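Local coordinates for proline dehydrogenase (PDB 3HAZ), which probably oxidises proline to glutamate in two steps, pairing an FAD-dependent proline dehydrogenase with an NAD-dependent aldehyde dehydrogenase in one chain, at residues A[809-814]-A[874-879]. Residues are numbered along the deposited sequence; the frame is centred on the assembly and turned at random.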
loop_
_atom_site.group_PDB
_atom_site.type_symbol
_atom_site.label_atom_id
_atom_site.label_comp_id
_atom_site.label_asym_id
_atom_site.label_seq_id
_atom_site.Cartn_x
_atom_site.Cartn_y
_atom_site.Cartn_z
ATOM N N ARG A 809 55.790 16.880 -11.607
ATOM C CA ARG A 809 55.592 15.487 -11.216
ATOM C C ARG A 809 54.517 14.830 -12.078
ATOM O O ARG A 809 54.712 13.739 -12.613
ATOM C CB ARG A 809 55.226 15.398 -9.731
ATOM C CG ARG A 809 54.743 14.023 -9.276
ATOM C CD ARG A 809 55.795 12.960 -9.542
ATOM N NE ARG A 809 57.125 13.389 -9.106
ATOM C CZ ARG A 809 57.524 13.456 -7.839
ATOM N NH1 ARG A 809 58.759 13.858 -7.552
ATOM N NH2 ARG A 809 56.694 13.128 -6.855
ATOM N N MET A 810 53.383 15.495 -12.236
ATOM C CA MET A 810 52.309 14.923 -13.050
ATOM C C MET A 810 52.724 14.695 -14.507
ATOM O O MET A 810 52.460 13.635 -15.079
ATOM C CB MET A 810 51.043 15.771 -12.945
ATOM C CG MET A 810 50.326 15.585 -11.596
ATOM S SD MET A 810 48.735 16.414 -11.537
ATOM C CE MET A 810 48.231 16.119 -9.833
ATOM N N ILE A 811 53.409 15.672 -15.091
ATOM C CA ILE A 811 53.852 15.565 -16.476
ATOM C C ILE A 811 54.870 14.437 -16.634
ATOM O O ILE A 811 54.784 13.627 -17.560
ATOM C CB ILE A 811 54.451 16.899 -16.972
ATOM C CG1 ILE A 811 53.335 17.928 -17.189
ATOM C CG2 ILE A 811 55.257 16.687 -18.249
ATOM C CD1 ILE A 811 53.839 19.349 -17.417
ATOM N N GLU A 812 55.831 14.392 -15.721
ATOM C CA GLU A 812 56.846 13.347 -15.699
ATOM C C GLU A 812 56.229 11.945 -15.533
ATOM O O GLU A 812 56.710 10.965 -16.111
ATOM C CB GLU A 812 57.851 13.638 -14.574
ATOM C CG GLU A 812 58.581 12.426 -14.032
ATOM C CD GLU A 812 59.345 12.729 -12.742
ATOM O OE1 GLU A 812 58.709 12.877 -11.667
ATOM O OE2 GLU A 812 60.589 12.817 -12.809
ATOM N N MET A 813 55.166 11.843 -14.744
ATOM C CA MET A 813 54.545 10.537 -14.511
ATOM C C MET A 813 53.734 10.074 -15.737
ATOM O O MET A 813 53.766 8.901 -16.118
ATOM C CB MET A 813 53.686 10.548 -13.242
ATOM C CG MET A 813 53.544 9.176 -12.602
ATOM S SD MET A 813 52.391 9.112 -11.220
ATOM C CE MET A 813 53.201 10.150 -10.012
ATOM N N VAL A 814 53.023 11.002 -16.364
ATOM C CA VAL A 814 52.311 10.688 -17.608
ATOM C C VAL A 814 53.297 10.237 -18.697
ATOM O O VAL A 814 53.069 9.235 -19.380
ATOM C CB VAL A 814 51.463 11.880 -18.089
ATOM C CG1 VAL A 814 50.945 11.644 -19.513
ATOM C CG2 VAL A 814 50.298 12.130 -17.110
ATOM N N ILE A 874 53.607 13.918 -26.084
ATOM C CA ILE A 874 53.164 14.911 -25.128
ATOM C C ILE A 874 53.867 16.225 -25.408
ATOM O O ILE A 874 55.098 16.301 -25.379
ATOM C CB ILE A 874 53.460 14.485 -23.679
ATOM C CG1 ILE A 874 52.815 13.126 -23.383
ATOM C CG2 ILE A 874 52.962 15.552 -22.715
ATOM C CD1 ILE A 874 53.364 12.442 -22.141
ATOM N N PHE A 875 53.079 17.255 -25.690
ATOM C CA PHE A 875 53.611 18.598 -25.860
ATOM C C PHE A 875 53.046 19.484 -24.768
ATOM O O PHE A 875 51.900 19.309 -24.341
ATOM C CB PHE A 875 53.229 19.179 -27.225
ATOM C CG PHE A 875 53.839 18.457 -28.382
ATOM C CD1 PHE A 875 53.103 17.528 -29.100
ATOM C CD2 PHE A 875 55.150 18.705 -28.756
ATOM C CE1 PHE A 875 53.670 16.856 -30.164
ATOM C CE2 PHE A 875 55.718 18.039 -29.819
ATOM C CZ PHE A 875 54.977 17.117 -30.526
ATOM N N GLU A 876 53.853 20.434 -24.317
ATOM C CA GLU A 876 53.364 21.457 -23.406
ATOM C C GLU A 876 53.264 22.777 -24.154
ATOM O O GLU A 876 54.217 23.217 -24.799
ATOM C CB GLU A 876 54.268 21.597 -22.172
ATOM C CG GLU A 876 53.911 22.794 -21.293
ATOM C CD GLU A 876 54.623 22.787 -19.948
ATOM O OE1 GLU A 876 55.379 21.834 -19.666
ATOM O OE2 GLU A 876 54.415 23.735 -19.166
ATOM N N LEU A 877 52.093 23.387 -24.072
ATOM C CA LEU A 877 51.817 24.660 -24.709
ATOM C C LEU A 877 52.055 25.775 -23.707
ATOM O O LEU A 877 51.876 25.583 -22.504
ATOM C CB LEU A 877 50.345 24.706 -25.129
ATOM C CG LEU A 877 49.861 24.129 -26.461
ATOM C CD1 LEU A 877 50.793 23.045 -26.999
ATOM C CD2 LEU A 877 48.400 23.629 -26.322
ATOM N N THR A 878 52.427 26.946 -24.211
ATOM C CA THR A 878 52.485 28.148 -23.394
ATOM C C THR A 878 51.072 28.560 -23.019
ATOM O O THR A 878 50.799 28.915 -21.875
ATOM C CB THR A 878 53.150 29.311 -24.156
ATOM O OG1 THR A 878 54.532 29.011 -24.379
ATOM C CG2 THR A 878 53.039 30.600 -23.361
ATOM N N GLU A 879 50.171 28.510 -23.995
ATOM C CA GLU A 879 48.762 28.794 -23.744
ATOM C C GLU A 879 47.849 27.896 -24.584
ATOM O O GLU A 879 48.248 27.408 -25.645
ATOM C CB GLU A 879 48.454 30.271 -23.997
ATOM C CG GLU A 879 48.817 30.748 -25.385
ATOM C CD GLU A 879 48.701 32.252 -25.526
ATOM O OE1 GLU A 879 48.260 32.910 -24.559
ATOM O OE2 GLU A 879 49.050 32.775 -26.606
#
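Val814 and Ile874 meet methyl to methyl, Val814 CG1 lying 3.7 Å from Ile874 CD1, and the two side chains run past each other at a slant. Val814 CG1 is anti to the backbone N (chi1 169°), which turns that methyl to Ile874. Ile874 has CG1 anti to its carbonyl carbon (chi1 -56°) and stays extended (chi2 164°), bringing CD1 within 4.1 Å of Val814 C. A second touch joins Ile811 to Glu876: Ile811 CD1 stands 3.7 Å from Glu876 OE1, and the side chains cross at about a right angle. The carboxylate's polar needs are met on flanking strands, OE1 being hydrogen-bonded to His859 NE2 and OE2 salt-bridged to Arg896, which would probably favour the ionised form of this buried acid. The total buried area is a modest 159 Å². Val814 also touches Leu892 and Ile811 touches Arg896, both on strand 891-897, while Ile811 reaches His859 on strand 857-861; Val782 of helix 775-787 packs on Val814 and Phe787 on Ile874. Helix 804-819 therefore packs on the mixed seven-stranded sheet that also holds strand 797-803, just after the predicted active-site Cys794, consistent with the catalytic domain of the aldehyde dehydrogenase fold.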